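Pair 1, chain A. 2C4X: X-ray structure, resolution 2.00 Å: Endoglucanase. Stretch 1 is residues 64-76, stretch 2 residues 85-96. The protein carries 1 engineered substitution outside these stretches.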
# COMPACT_ATOMS: atom_id res chain seq x y z
N LYS A 64 -2.62 21.88 -1.79
CA LYS A 64 -1.92 20.87 -2.58
C LYS A 64 -0.64 20.44 -1.87
O LYS A 64 0.12 21.29 -1.40
CB LYS A 64 -1.52 21.43 -3.96
CG LYS A 64 -2.68 21.89 -4.82
CD LYS A 64 -2.19 22.50 -6.13
CE LYS A 64 -2.02 24.00 -6.01
NZ LYS A 64 -1.69 24.65 -7.34
N TYR A 65 -0.40 19.13 -1.81
CA TYR A 65 0.84 18.61 -1.24
C TYR A 65 1.80 18.24 -2.37
O TYR A 65 1.41 17.61 -3.36
CB TYR A 65 0.58 17.38 -0.36
CG TYR A 65 -0.16 17.68 0.91
CD1 TYR A 65 0.53 18.05 2.07
CD2 TYR A 65 -1.56 17.62 0.97
CE1 TYR A 65 -0.15 18.33 3.26
CE2 TYR A 65 -2.25 17.89 2.16
CZ TYR A 65 -1.53 18.25 3.30
OH TYR A 65 -2.19 18.52 4.47
N LYS A 66 3.05 18.66 -2.24
CA LYS A 66 4.00 18.42 -3.32
C LYS A 66 4.64 17.05 -3.25
O LYS A 66 4.98 16.48 -4.28
CB LYS A 66 5.05 19.54 -3.39
CG LYS A 66 6.39 19.24 -2.79
CD LYS A 66 7.43 20.15 -3.40
CE LYS A 66 8.71 20.19 -2.57
NZ LYS A 66 8.48 20.73 -1.17
N ASN A 67 4.79 16.51 -2.04
CA ASN A 67 5.42 15.21 -1.85
C ASN A 67 4.45 14.19 -1.27
O ASN A 67 3.52 14.57 -0.54
CB ASN A 67 6.66 15.33 -0.96
CG ASN A 67 7.78 16.11 -1.62
OD1 ASN A 67 8.32 17.06 -1.05
ND2 ASN A 67 8.13 15.72 -2.83
N PRO A 68 4.66 12.91 -1.59
CA PRO A 68 3.82 11.89 -0.96
C PRO A 68 4.12 11.75 0.54
O PRO A 68 5.19 12.15 1.00
CB PRO A 68 4.17 10.59 -1.71
CG PRO A 68 5.45 10.85 -2.40
CD PRO A 68 5.62 12.33 -2.56
N GLY A 69 3.17 11.21 1.29
CA GLY A 69 3.37 10.98 2.70
C GLY A 69 2.06 11.04 3.46
O GLY A 69 0.99 11.22 2.87
N THR A 70 2.17 10.87 4.77
CA THR A 70 1.04 10.96 5.67
C THR A 70 1.20 12.21 6.52
O THR A 70 2.18 12.35 7.25
CB THR A 70 0.94 9.68 6.52
OG1 THR A 70 0.75 8.56 5.65
CG2 THR A 70 -0.23 9.76 7.48
N TYR A 71 0.23 13.11 6.41
CA TYR A 71 0.28 14.41 7.06
C TYR A 71 -0.79 14.55 8.15
O TYR A 71 -1.92 14.12 7.96
CB TYR A 71 0.10 15.51 6.00
CG TYR A 71 1.16 15.47 4.91
CD1 TYR A 71 2.37 16.13 5.09
CD2 TYR A 71 0.96 14.74 3.72
CE1 TYR A 71 3.36 16.09 4.11
CE2 TYR A 71 1.96 14.70 2.72
CZ TYR A 71 3.15 15.38 2.93
OH TYR A 71 4.14 15.37 1.98
N LYS A 72 -0.42 15.14 9.28
CA LYS A 72 -1.39 15.49 10.32
C LYS A 72 -1.87 16.92 10.08
O LYS A 72 -1.07 17.85 10.10
CB LYS A 72 -0.76 15.38 11.71
CG LYS A 72 -0.24 13.99 12.05
CD LYS A 72 0.62 14.00 13.33
CE LYS A 72 -0.20 13.94 14.60
NZ LYS A 72 0.63 13.47 15.76
N VAL A 73 -3.16 17.07 9.83
CA VAL A 73 -3.75 18.39 9.58
C VAL A 73 -4.47 18.80 10.84
O VAL A 73 -5.38 18.10 11.30
CB VAL A 73 -4.70 18.37 8.35
CG1 VAL A 73 -5.32 19.78 8.10
CG2 VAL A 73 -3.95 17.87 7.12
N LYS A 74 -4.03 19.91 11.44
CA LYS A 74 -4.64 20.44 12.64
C LYS A 74 -5.42 21.71 12.32
O LYS A 74 -4.88 22.65 11.73
CB LYS A 74 -3.58 20.73 13.71
CG LYS A 74 -4.16 21.34 15.00
CD LYS A 74 -3.06 21.54 16.02
CE LYS A 74 -3.62 21.82 17.40
NZ LYS A 74 -2.54 22.26 18.35
N LEU A 75 -6.69 21.73 12.72
CA LEU A 75 -7.50 22.92 12.61
C LEU A 75 -7.71 23.50 13.99
O LEU A 75 -8.10 22.79 14.92
CB LEU A 75 -8.87 22.60 12.01
CG LEU A 75 -9.99 23.65 12.14
CD1 LEU A 75 -9.70 24.87 11.24
CD2 LEU A 75 -11.35 23.02 11.82
N ILE A 76 -7.48 24.81 14.12
CA ILE A 76 -7.90 25.55 15.30
C ILE A 76 -8.96 26.57 14.90
O ILE A 76 -8.79 27.37 13.98
CB ILE A 76 -6.71 26.24 16.01
CG1 ILE A 76 -5.69 25.19 16.49
CG2 ILE A 76 -7.19 27.08 17.21
CD1 ILE A 76 -4.34 25.78 16.91
N SER A 85 -10.78 25.80 19.99
CA SER A 85 -10.74 24.34 20.03
C SER A 85 -9.94 23.87 18.84
O SER A 85 -9.86 24.56 17.82
CB SER A 85 -12.16 23.77 19.90
OG SER A 85 -12.99 24.35 20.88
N SER A 86 -9.39 22.67 18.95
CA SER A 86 -8.66 22.07 17.84
C SER A 86 -9.19 20.68 17.50
O SER A 86 -9.70 19.96 18.37
CB SER A 86 -7.16 22.03 18.14
OG SER A 86 -6.82 20.96 19.00
N PHE A 87 -9.05 20.33 16.22
CA PHE A 87 -9.41 19.03 15.68
C PHE A 87 -8.27 18.64 14.73
O PHE A 87 -7.89 19.44 13.87
CB PHE A 87 -10.73 19.13 14.89
CG PHE A 87 -11.28 17.79 14.39
CD1 PHE A 87 -10.99 17.34 13.09
CD2 PHE A 87 -12.12 17.02 15.18
CE1 PHE A 87 -11.51 16.12 12.62
CE2 PHE A 87 -12.66 15.82 14.71
CZ PHE A 87 -12.35 15.37 13.43
N THR A 88 -7.74 17.45 14.90
CA THR A 88 -6.63 16.96 14.08
C THR A 88 -7.03 15.68 13.36
O THR A 88 -7.59 14.76 13.97
CB THR A 88 -5.34 16.72 14.94
OG1 THR A 88 -4.96 17.94 15.57
CG2 THR A 88 -4.17 16.23 14.09
N ALA A 89 -6.78 15.62 12.06
CA ALA A 89 -7.01 14.40 11.30
C ALA A 89 -5.81 14.15 10.39
O ALA A 89 -5.00 15.06 10.16
CB ALA A 89 -8.31 14.49 10.49
N THR A 90 -5.72 12.94 9.87
CA THR A 90 -4.60 12.52 9.05
C THR A 90 -5.02 12.43 7.58
O THR A 90 -6.11 11.96 7.27
CB THR A 90 -4.05 11.15 9.56
OG1 THR A 90 -3.26 11.37 10.74
CG2 THR A 90 -3.17 10.48 8.53
N ILE A 91 -4.14 12.88 6.69
CA ILE A 91 -4.35 12.71 5.26
C ILE A 91 -3.14 12.02 4.63
O ILE A 91 -1.98 12.40 4.88
CB ILE A 91 -4.68 14.08 4.56
CG1 ILE A 91 -5.15 13.88 3.10
CG2 ILE A 91 -3.48 15.06 4.63
CD1 ILE A 91 -5.70 15.17 2.47
N LYS A 92 -3.40 10.99 3.82
CA LYS A 92 -2.35 10.31 3.07
C LYS A 92 -2.33 10.76 1.62
O LYS A 92 -3.36 10.76 0.93
CB LYS A 92 -2.49 8.79 3.19
CG LYS A 92 -1.35 8.04 2.50
CD LYS A 92 -1.49 6.52 2.61
CE LYS A 92 -0.69 5.84 1.50
NZ LYS A 92 -0.60 4.37 1.68
N VAL A 93 -1.15 11.16 1.15
CA VAL A 93 -0.96 11.63 -0.21
C VAL A 93 -0.03 10.65 -0.91
O VAL A 93 1.04 10.31 -0.38
CB VAL A 93 -0.37 13.07 -0.24
CG1 VAL A 93 -0.19 13.58 -1.69
CG2 VAL A 93 -1.24 14.05 0.59
N THR A 94 -0.43 10.18 -2.09
CA THR A 94 0.37 9.24 -2.86
C THR A 94 0.90 9.96 -4.10
O THR A 94 0.39 11.01 -4.50
CB THR A 94 -0.43 7.97 -3.26
OG1 THR A 94 -1.51 8.32 -4.13
CG2 THR A 94 -1.00 7.26 -2.02
N SER A 95 1.94 9.39 -4.69
CA SER A 95 2.61 9.99 -5.85
C SER A 95 1.67 10.04 -7.07
O SER A 95 0.99 9.06 -7.37
CB SER A 95 3.86 9.19 -6.18
OG SER A 95 4.77 9.98 -6.93
N ALA A 96 1.65 11.18 -7.76
CA ALA A 96 0.79 11.35 -8.95
C ALA A 96 1.29 10.49 -10.10
O ALA A 96 0.48 9.94 -10.86
CB ALA A 96 0.72 12.81 -9.37
O HOH W 1 -4.34 22.46 20.35

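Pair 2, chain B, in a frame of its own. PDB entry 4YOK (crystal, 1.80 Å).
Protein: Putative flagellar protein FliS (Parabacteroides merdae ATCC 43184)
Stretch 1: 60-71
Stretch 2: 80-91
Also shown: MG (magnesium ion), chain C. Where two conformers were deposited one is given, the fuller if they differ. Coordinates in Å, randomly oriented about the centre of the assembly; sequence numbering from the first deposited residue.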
# COMPACT_ATOMS: atom_id res chain seq x y z
N LEU B 60 10.25 6.81 -16.35
CA LEU B 60 10.70 7.48 -17.57
C LEU B 60 10.88 6.37 -18.59
O LEU B 60 11.71 5.47 -18.39
CB LEU B 60 12.00 8.30 -17.35
CG LEU B 60 12.61 8.96 -18.58
CD1 LEU B 60 11.68 10.03 -19.17
CD2 LEU B 60 13.97 9.55 -18.27
N LEU B 61 10.03 6.34 -19.61
CA LEU B 61 10.04 5.27 -20.61
C LEU B 61 10.05 5.80 -22.03
O LEU B 61 9.69 6.95 -22.29
CB LEU B 61 8.78 4.39 -20.46
CG LEU B 61 8.41 3.84 -19.09
CD1 LEU B 61 6.92 3.59 -19.02
CD2 LEU B 61 9.21 2.57 -18.79
N PHE B 62 10.43 4.92 -22.98
CA PHE B 62 10.36 5.23 -24.40
C PHE B 62 8.92 5.29 -24.79
O PHE B 62 8.13 4.46 -24.33
CB PHE B 62 11.10 4.17 -25.24
CG PHE B 62 12.59 4.15 -25.04
CD1 PHE B 62 13.38 5.19 -25.51
CD2 PHE B 62 13.21 3.08 -24.40
CE1 PHE B 62 14.76 5.19 -25.31
CE2 PHE B 62 14.60 3.07 -24.22
CZ PHE B 62 15.36 4.12 -24.68
N ASP B 63 8.55 6.28 -25.62
CA ASP B 63 7.18 6.44 -26.10
C ASP B 63 6.74 5.18 -26.84
O ASP B 63 7.55 4.54 -27.52
CB ASP B 63 7.06 7.68 -27.03
CG ASP B 63 7.13 9.04 -26.33
OD1 ASP B 63 7.59 9.09 -25.16
OD2 ASP B 63 6.76 10.06 -26.98
N GLY B 64 5.50 4.80 -26.63
CA GLY B 64 4.92 3.62 -27.25
C GLY B 64 3.72 3.10 -26.49
O GLY B 64 3.26 3.73 -25.53
N GLU B 65 3.21 1.94 -26.93
CA GLU B 65 2.05 1.29 -26.35
C GLU B 65 2.50 0.24 -25.34
O GLU B 65 3.38 -0.57 -25.63
CB GLU B 65 1.18 0.66 -27.45
CG GLU B 65 -0.19 0.23 -26.96
CD GLU B 65 -1.22 0.07 -28.06
OE1 GLU B 65 -1.22 -0.99 -28.73
OE2 GLU B 65 -2.03 1.01 -28.25
N TYR B 66 1.90 0.28 -24.15
CA TYR B 66 2.23 -0.63 -23.05
C TYR B 66 1.01 -1.24 -22.42
O TYR B 66 -0.08 -0.65 -22.48
CB TYR B 66 2.98 0.12 -21.94
CG TYR B 66 4.35 0.62 -22.31
CD1 TYR B 66 5.47 -0.18 -22.14
CD2 TYR B 66 4.53 1.91 -22.80
CE1 TYR B 66 6.75 0.28 -22.46
CE2 TYR B 66 5.80 2.38 -23.15
CZ TYR B 66 6.90 1.56 -22.98
OH TYR B 66 8.15 2.02 -23.31
N ARG B 67 1.21 -2.39 -21.78
CA ARG B 67 0.17 -3.06 -21.00
C ARG B 67 0.64 -3.11 -19.55
O ARG B 67 1.63 -3.78 -19.22
CB ARG B 67 -0.18 -4.46 -21.55
CG ARG B 67 -1.41 -5.07 -20.87
CD ARG B 67 -1.87 -6.36 -21.53
NE ARG B 67 -1.16 -7.52 -21.00
CZ ARG B 67 -0.12 -8.12 -21.59
NH1 ARG B 67 0.33 -7.67 -22.75
NH2 ARG B 67 0.45 -9.17 -21.02
N LEU B 68 -0.04 -2.32 -18.69
CA LEU B 68 0.28 -2.22 -17.27
C LEU B 68 -0.52 -3.26 -16.48
O LEU B 68 -1.77 -3.25 -16.55
CB LEU B 68 -0.02 -0.80 -16.78
CG LEU B 68 0.21 -0.53 -15.29
CD1 LEU B 68 1.70 -0.63 -14.92
CD2 LEU B 68 -0.34 0.84 -14.95
N THR B 69 0.18 -4.16 -15.74
CA THR B 69 -0.53 -5.20 -15.00
C THR B 69 0.04 -5.42 -13.60
O THR B 69 1.15 -4.97 -13.29
CB THR B 69 -0.54 -6.53 -15.80
OG1 THR B 69 -1.42 -7.47 -15.19
CG2 THR B 69 0.83 -7.16 -15.94
N THR B 70 -0.73 -6.14 -12.74
CA THR B 70 -0.26 -6.49 -11.41
C THR B 70 0.72 -7.66 -11.59
O THR B 70 0.72 -8.32 -12.63
CB THR B 70 -1.43 -6.86 -10.50
OG1 THR B 70 -2.19 -7.91 -11.10
CG2 THR B 70 -2.28 -5.67 -10.11
N ARG B 71 1.54 -7.90 -10.58
CA ARG B 71 2.46 -9.03 -10.56
C ARG B 71 1.73 -10.19 -9.87
O ARG B 71 1.07 -9.97 -8.85
CB ARG B 71 3.75 -8.61 -9.83
CG ARG B 71 4.85 -9.67 -9.83
CD ARG B 71 6.09 -9.13 -9.13
NE ARG B 71 6.97 -10.20 -8.65
CZ ARG B 71 7.99 -10.71 -9.32
NH1 ARG B 71 8.28 -10.27 -10.54
NH2 ARG B 71 8.73 -11.68 -8.79
N ASN B 80 -6.12 -11.60 -9.79
CA ASN B 80 -6.91 -11.61 -11.03
C ASN B 80 -6.17 -11.14 -12.26
O ASN B 80 -6.79 -11.04 -13.32
CB ASN B 80 -8.15 -10.73 -10.85
CG ASN B 80 -9.37 -11.43 -10.32
OD1 ASN B 80 -9.59 -12.62 -10.55
ND2 ASN B 80 -10.22 -10.67 -9.64
N HIS B 81 -4.87 -10.79 -12.14
CA HIS B 81 -4.03 -10.31 -13.26
C HIS B 81 -4.69 -9.08 -13.95
O HIS B 81 -4.78 -9.00 -15.19
CB HIS B 81 -3.70 -11.44 -14.26
CG HIS B 81 -3.35 -12.72 -13.56
ND1 HIS B 81 -2.15 -12.87 -12.87
CD2 HIS B 81 -4.09 -13.84 -13.39
CE1 HIS B 81 -2.19 -14.09 -12.34
NE2 HIS B 81 -3.34 -14.71 -12.63
N GLU B 82 -5.17 -8.14 -13.11
CA GLU B 82 -5.79 -6.89 -13.56
C GLU B 82 -4.82 -6.13 -14.46
O GLU B 82 -3.61 -6.12 -14.18
CB GLU B 82 -6.21 -6.03 -12.34
CG GLU B 82 -7.46 -6.55 -11.63
CD GLU B 82 -8.72 -6.71 -12.47
OE1 GLU B 82 -8.82 -6.08 -13.55
OE2 GLU B 82 -9.60 -7.50 -12.07
N SER B 83 -5.32 -5.55 -15.55
CA SER B 83 -4.47 -4.85 -16.51
C SER B 83 -5.16 -3.63 -17.16
O SER B 83 -6.38 -3.54 -17.17
CB SER B 83 -4.01 -5.81 -17.61
OG SER B 83 -5.10 -6.26 -18.38
N VAL B 84 -4.36 -2.70 -17.69
CA VAL B 84 -4.84 -1.50 -18.40
C VAL B 84 -3.83 -1.17 -19.53
O VAL B 84 -2.62 -1.32 -19.35
CB VAL B 84 -5.12 -0.29 -17.44
CG1 VAL B 84 -3.86 0.23 -16.76
CG2 VAL B 84 -5.87 0.84 -18.15
N THR B 85 -4.35 -0.78 -20.71
CA THR B 85 -3.54 -0.39 -21.86
C THR B 85 -3.18 1.09 -21.73
O THR B 85 -4.03 1.93 -21.45
CB THR B 85 -4.24 -0.74 -23.18
OG1 THR B 85 -4.43 -2.15 -23.20
CG2 THR B 85 -3.41 -0.35 -24.41
N VAL B 86 -1.89 1.37 -21.89
CA VAL B 86 -1.24 2.67 -21.79
C VAL B 86 -0.70 3.08 -23.17
O VAL B 86 0.11 2.36 -23.74
CB VAL B 86 -0.07 2.62 -20.74
CG1 VAL B 86 0.71 3.94 -20.70
CG2 VAL B 86 -0.56 2.26 -19.34
N ASN B 87 -1.11 4.25 -23.67
CA ASN B 87 -0.54 4.79 -24.90
C ASN B 87 0.32 5.97 -24.49
O ASN B 87 -0.21 7.04 -24.18
CB ASN B 87 -1.63 5.14 -25.93
CG ASN B 87 -1.98 3.97 -26.83
OD1 ASN B 87 -3.08 3.41 -26.75
ND2 ASN B 87 -1.04 3.56 -27.67
N LEU B 88 1.64 5.72 -24.32
CA LEU B 88 2.57 6.72 -23.83
C LEU B 88 3.09 7.58 -24.98
O LEU B 88 3.83 7.11 -25.83
CB LEU B 88 3.75 6.08 -23.07
CG LEU B 88 4.78 7.03 -22.45
CD1 LEU B 88 4.17 7.87 -21.32
CD2 LEU B 88 5.96 6.25 -21.90
N LYS B 89 2.69 8.86 -24.96
CA LYS B 89 3.09 9.90 -25.92
C LYS B 89 3.01 11.20 -25.14
O LYS B 89 1.92 11.64 -24.77
CB LYS B 89 2.18 9.87 -27.18
CG LYS B 89 2.33 11.08 -28.13
CD LYS B 89 3.71 11.20 -28.80
CE LYS B 89 3.88 12.51 -29.53
NZ LYS B 89 4.06 13.66 -28.59
N GLY B 90 4.18 11.73 -24.77
CA GLY B 90 4.26 12.91 -23.91
C GLY B 90 3.90 12.51 -22.50
O GLY B 90 3.65 11.32 -22.25
N HIS B 91 3.90 13.45 -21.55
CA HIS B 91 3.55 13.16 -20.16
C HIS B 91 2.16 12.48 -20.13
O HIS B 91 1.21 13.04 -20.68
CB HIS B 91 3.56 14.46 -19.34
CG HIS B 91 3.44 14.24 -17.87
ND1 HIS B 91 4.56 14.19 -17.06
CD2 HIS B 91 2.34 14.05 -17.10
CE1 HIS B 91 4.11 13.99 -15.83
NE2 HIS B 91 2.78 13.89 -15.81
MG MG C . -9.58 -4.61 -14.72
O HOH W 2 -2.59 -10.61 -10.18
O HOH W 3 -8.49 -5.39 -16.16
O HOH W 4 -11.23 -5.78 -15.02

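What backbone arrangement do the two pairs share? Each is a pair of neighbouring antiparallel strands, their N-to-C directions 154° apart in pair 1 and 156° in pair 2, with an axis-to-axis approach of 4.6 Å in both. Fourteen central residues superpose with an RMSD of 0.5 Å. Matched hydrogen-bonded pairs follow one register: G69(A) with V93(A) corresponds to G64(B) with L88(B), Y71(A) with I91(A) to Y66(B) with V86(B), and V73(A) with A89(A) to L68(B) with V84(B). The bonds run both ways in each, as when Y71(A) N donates to I91(A) O at 2.8 Å and Y66(B) N donates to V86(B) O at 2.8 Å, and I91(A) N donates back to Y71(A) O at 2.8 Å, as V86(B) N does to Y66(B) O at 2.8 Å.

Why does a glycine open the matched ladder in both pairs? G69(A) and G64(B) have phi/psi of 151/-178 and 158/-174, angles at which a CB would be jammed against the carbonyl oxygen of the preceding residue. Both also pair tightly across the strands: V93(A) N donates to G69(A) O at 2.7 Å, and L88(B) N to G64(B) O at 2.8 Å. Two residues further on, a matched tyrosine in the m rotamer reaches back along its own stretch to a backbone carbonyl before the glycine. Y71(A) OH donates to N67(A) O at 2.7 Å, and Y66(B) OH to F62(B) O at 2.6 Å, so the ring is tethered at its far end in both.

How is the face carrying these tyrosines filled? Next to the ring, V93(A) and L88(B) coincide, their side-chain centres 0.8 Å apart; Y71(A) CD2 lies 3.9 Å from V93(A) CG2, and Y66(B) CE2 lies 4.1 Å from L88(B) CD2. Each opposing residue has a second neighbour, but from unmatched positions: Y65(A) CD2 is 3.6 Å from V93(A) CG2, whereas L61(B) CB is 3.7 Å from L88(B) CD2. At the next step I91(A) meets the tyrosine through CG2, 3.9 Å from Y71(A) CB, while the shorter V86(B) meets it through CB, 4.1 Å from Y66(B) CB. Size is then redistributed. Pair 1 sets V73(A) across from the small A89(A), and V73(A) CG2 packs diagonally on I91(A) CG2 at 3.8 Å. Pair 2 sets L68(B) across from V84(B), and L68(B) CB touches both V84(B) CG1 and V86(B) CG2 at 4.0 Å.

Where do the solutions part company? On the other face, T70(A) and K92(A) make a loose contact, OG1 of the threonine lying 3.8 Å from CG of the lysine, whereas at the matched positions N87(B) ND2 donates to E65(B) OE2 at 2.8 Å. The far end differs too. L75(A) N keeps the ladder going by donating to F87(A) O at 2.8 Å; in pair 2 the matched CA atoms of L75(A) and T70(B) are 1.9 Å apart, and E82(B) O accepts from both T70(B) N at 3.2 Å and T69(B) OG1 at 2.8 Å. E82(B) OE1 also binds the magnesium ion MG at 2.0 Å.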